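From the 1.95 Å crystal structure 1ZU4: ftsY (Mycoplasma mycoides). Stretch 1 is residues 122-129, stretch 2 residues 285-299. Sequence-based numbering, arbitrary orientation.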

# COMPACT_ATOMS: atom_id res chain seq x y z
N LEU A 122 -6.62 -6.37 6.11
CA LEU A 122 -7.09 -7.62 5.57
C LEU A 122 -8.63 -7.67 5.60
O LEU A 122 -9.27 -8.14 4.65
CB LEU A 122 -6.48 -8.77 6.37
CG LEU A 122 -6.85 -10.15 5.91
CD1 LEU A 122 -5.70 -11.12 6.05
CD2 LEU A 122 -8.02 -10.54 6.77
N ALA A 123 -9.21 -7.16 6.68
CA ALA A 123 -10.67 -7.00 6.80
C ALA A 123 -11.27 -6.11 5.69
O ALA A 123 -12.31 -6.45 5.13
CB ALA A 123 -11.02 -6.43 8.17
N LYS A 124 -10.58 -5.01 5.37
CA LYS A 124 -11.00 -4.08 4.34
C LYS A 124 -10.89 -4.73 2.97
O LYS A 124 -11.76 -4.53 2.15
CB LYS A 124 -10.21 -2.78 4.39
CG LYS A 124 -10.60 -1.96 5.64
CD LYS A 124 -9.91 -0.65 5.70
CE LYS A 124 -10.28 0.04 7.03
NZ LYS A 124 -10.05 1.51 6.94
N MET A 125 -9.85 -5.53 2.77
CA MET A 125 -9.71 -6.27 1.55
C MET A 125 -10.77 -7.33 1.35
O MET A 125 -11.24 -7.51 0.24
CB MET A 125 -8.34 -6.87 1.44
CG MET A 125 -7.34 -5.91 0.78
SD MET A 125 -5.97 -6.95 0.36
CE MET A 125 -6.27 -7.37 -1.34
N ALA A 126 -11.13 -8.06 2.41
CA ALA A 126 -12.22 -9.04 2.32
C ALA A 126 -13.54 -8.35 1.88
O ALA A 126 -14.23 -8.83 0.97
CB ALA A 126 -12.41 -9.79 3.68
N ASN A 127 -13.88 -7.26 2.57
CA ASN A 127 -15.04 -6.43 2.24
C ASN A 127 -15.04 -5.89 0.80
O ASN A 127 -16.08 -5.84 0.17
CB ASN A 127 -15.17 -5.22 3.20
CG ASN A 127 -16.55 -4.53 3.08
OD1 ASN A 127 -16.65 -3.36 2.66
ND2 ASN A 127 -17.59 -5.27 3.40
N TYR A 128 -13.86 -5.49 0.31
CA TYR A 128 -13.67 -4.97 -1.04
C TYR A 128 -14.08 -6.00 -2.08
O TYR A 128 -14.79 -5.67 -3.07
CB TYR A 128 -12.21 -4.54 -1.25
CG TYR A 128 -11.86 -4.01 -2.63
CD1 TYR A 128 -11.88 -2.64 -2.92
CD2 TYR A 128 -11.43 -4.88 -3.64
CE1 TYR A 128 -11.51 -2.18 -4.23
CE2 TYR A 128 -11.09 -4.44 -4.89
CZ TYR A 128 -11.14 -3.12 -5.20
OH TYR A 128 -10.75 -2.76 -6.50
N TYR A 129 -13.63 -7.26 -1.90
CA TYR A 129 -14.00 -8.31 -2.85
C TYR A 129 -15.42 -8.81 -2.63
O TYR A 129 -16.14 -9.13 -3.60
CB TYR A 129 -12.96 -9.45 -2.85
CG TYR A 129 -11.72 -8.96 -3.52
CD1 TYR A 129 -10.62 -8.53 -2.77
CD2 TYR A 129 -11.67 -8.86 -4.90
CE1 TYR A 129 -9.48 -8.02 -3.38
CE2 TYR A 129 -10.52 -8.33 -5.54
CZ TYR A 129 -9.43 -7.92 -4.76
OH TYR A 129 -8.31 -7.38 -5.36
N LYS A 285 -0.41 -1.21 -4.40
CA LYS A 285 -1.57 -1.79 -5.09
C LYS A 285 -2.92 -1.43 -4.50
O LYS A 285 -3.94 -1.47 -5.21
CB LYS A 285 -1.44 -3.32 -5.20
CG LYS A 285 -0.20 -3.74 -6.08
CD LYS A 285 -0.21 -5.18 -6.38
CE LYS A 285 1.00 -5.54 -7.27
NZ LYS A 285 0.88 -6.96 -7.71
N MET A 286 -2.95 -1.10 -3.22
CA MET A 286 -4.19 -0.68 -2.58
C MET A 286 -3.76 0.45 -1.68
O MET A 286 -2.65 0.45 -1.17
CB MET A 286 -4.80 -1.77 -1.67
CG MET A 286 -5.29 -3.05 -2.37
SD MET A 286 -6.79 -2.87 -3.36
CE MET A 286 -8.00 -3.48 -2.23
N ILE A 287 -4.64 1.42 -1.51
CA ILE A 287 -4.39 2.54 -0.61
C ILE A 287 -5.59 2.75 0.34
O ILE A 287 -6.73 2.83 -0.10
CB ILE A 287 -4.10 3.84 -1.39
CG1 ILE A 287 -3.75 4.99 -0.44
CG2 ILE A 287 -5.23 4.19 -2.41
CD1 ILE A 287 -3.38 6.28 -1.17
N GLY A 288 -5.28 2.85 1.63
CA GLY A 288 -6.26 3.10 2.71
C GLY A 288 -6.59 4.58 2.81
O GLY A 288 -5.69 5.44 2.98
N VAL A 289 -7.88 4.90 2.70
CA VAL A 289 -8.33 6.29 2.55
C VAL A 289 -8.97 6.85 3.85
O VAL A 289 -9.27 8.05 3.96
CB VAL A 289 -9.30 6.36 1.35
CG1 VAL A 289 -10.44 7.35 1.59
CG2 VAL A 289 -8.52 6.63 0.06
N GLY A 290 -9.16 5.97 4.82
CA GLY A 290 -9.85 6.32 6.06
C GLY A 290 -10.09 5.13 6.98
O GLY A 290 -9.53 4.04 6.78
N GLU A 291 -10.92 5.35 8.02
CA GLU A 291 -11.13 4.38 9.06
C GLU A 291 -12.33 3.44 8.82
O GLU A 291 -12.42 2.41 9.48
CB GLU A 291 -11.30 5.09 10.40
CG GLU A 291 -12.52 6.00 10.43
CD GLU A 291 -12.87 6.51 11.80
OE1 GLU A 291 -12.00 7.17 12.43
OE2 GLU A 291 -14.03 6.26 12.24
N LYS A 292 -13.23 3.77 7.90
CA LYS A 292 -14.39 2.88 7.62
C LYS A 292 -13.99 1.63 6.84
O LYS A 292 -12.99 1.60 6.11
CB LYS A 292 -15.51 3.61 6.87
CG LYS A 292 -15.89 4.98 7.42
CD LYS A 292 -16.67 4.85 8.72
CE LYS A 292 -16.83 6.21 9.36
NZ LYS A 292 -15.51 6.66 9.95
N VAL A 293 -14.82 0.60 6.96
CA VAL A 293 -14.49 -0.69 6.35
C VAL A 293 -14.32 -0.62 4.83
O VAL A 293 -13.64 -1.47 4.24
CB VAL A 293 -15.52 -1.76 6.76
CG1 VAL A 293 -16.87 -1.50 6.07
CG2 VAL A 293 -14.95 -3.17 6.53
N ASP A 294 -14.92 0.38 4.20
CA ASP A 294 -14.89 0.52 2.75
C ASP A 294 -13.86 1.57 2.30
O ASP A 294 -13.80 1.92 1.12
CB ASP A 294 -16.29 0.80 2.16
CG ASP A 294 -17.05 1.87 2.93
OD1 ASP A 294 -16.97 1.92 4.18
OD2 ASP A 294 -17.75 2.67 2.28
N ASP A 295 -13.03 2.04 3.23
CA ASP A 295 -12.03 3.08 2.88
C ASP A 295 -10.72 2.47 2.35
O ASP A 295 -9.66 2.68 2.92
CB ASP A 295 -11.79 4.03 4.06
CG ASP A 295 -12.98 4.97 4.31
OD1 ASP A 295 -13.74 5.23 3.36
OD2 ASP A 295 -13.13 5.45 5.47
N LEU A 296 -10.84 1.68 1.29
CA LEU A 296 -9.73 1.01 0.65
C LEU A 296 -9.99 1.00 -0.83
O LEU A 296 -11.08 0.61 -1.28
CB LEU A 296 -9.61 -0.43 1.14
CG LEU A 296 -8.21 -0.99 0.94
CD1 LEU A 296 -7.20 -0.47 2.00
CD2 LEU A 296 -8.30 -2.51 0.90
N LEU A 297 -8.99 1.43 -1.61
CA LEU A 297 -9.17 1.58 -3.03
C LEU A 297 -8.01 0.92 -3.71
O LEU A 297 -6.95 0.78 -3.10
CB LEU A 297 -9.18 3.07 -3.44
CG LEU A 297 -10.11 4.08 -2.75
CD1 LEU A 297 -9.75 5.48 -3.19
CD2 LEU A 297 -11.56 3.77 -3.14
N ALA A 298 -8.21 0.51 -4.95
CA ALA A 298 -7.09 0.15 -5.77
C ALA A 298 -6.26 1.40 -5.96
O ALA A 298 -6.80 2.46 -6.21
CB ALA A 298 -7.55 -0.37 -7.14
N PHE A 299 -4.94 1.25 -5.88
CA PHE A 299 -4.04 2.34 -6.09
C PHE A 299 -3.94 2.75 -7.56
O PHE A 299 -3.87 1.91 -8.47
CB PHE A 299 -2.67 1.96 -5.61
CG PHE A 299 -1.71 3.07 -5.68
CD1 PHE A 299 -1.76 4.07 -4.75
CD2 PHE A 299 -0.75 3.13 -6.70
CE1 PHE A 299 -0.85 5.11 -4.81
CE2 PHE A 299 0.12 4.16 -6.76
CZ PHE A 299 0.08 5.14 -5.84
O HOH W 1 -13.07 -2.33 1.86
O HOH W 2 -8.18 2.03 5.06

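Helix 122-129 packs against a hairpin whose strands, 285-288 and 296-298, are joined by a loop; the axes of helix and strand 296-298 approach to 9.1 Å, at 64°, and 568 Å² is buried in all. Lys124 has the largest area covered by the other stretch, 130 Å². With chi1 m and chi2 to chi4 all t, its side chain is almost fully extended, so the methylenes run past Val293 (Lys124 CG to Val293 O, 3.4 Å) and the ammonium reaches a hollow lined by backbone carbonyls. There Lys124 NZ donates to Lys292 O at 3.1 Å; Gly290 O lies closer to Lys124 NZ, at 2.6 Å, but at an angle too poor for a hydrogen bond. Water 2 accepts from Lys124 NZ (2.7 Å) and donates to Asp295 O (2.7 Å). A lysine suits this pocket, its alkyl part lying along the wall and its charge meeting oxygens. The wall is itself braced: a type I turn spans Lys292 to Asp295, and Lys292 N donates to Asp295 OD2 at 3.0 Å. Gly290 fits because a CB there would stand 2.5 Å from Asp295 OD2. Where the backbones come nearest, Lys124 and Val293 (CA to CA, 5.3 Å), water 1 sits to one side and bridges the carbonyls, donating to Lys124 O and Val293 O, each at 2.6 Å. Val293 is covered by the helix, its CG2 4.4 Å from Ala123 O. Leu296 points toward the helix, its CD2 3.5 Å from Met125 CG and 4.0 Å from Lys124 CB. Met286, flexible and unbranched, bends at chi1 and chi2 (both m) to bring its CE within 3.9 Å of Met125 CG and over one face of the Tyr128 ring, 3.9 Å from the centroid, a CH-pi contact. The Tyr128 ring lies along strand 296-298, its OH 4.0 Å from Ala298 CB.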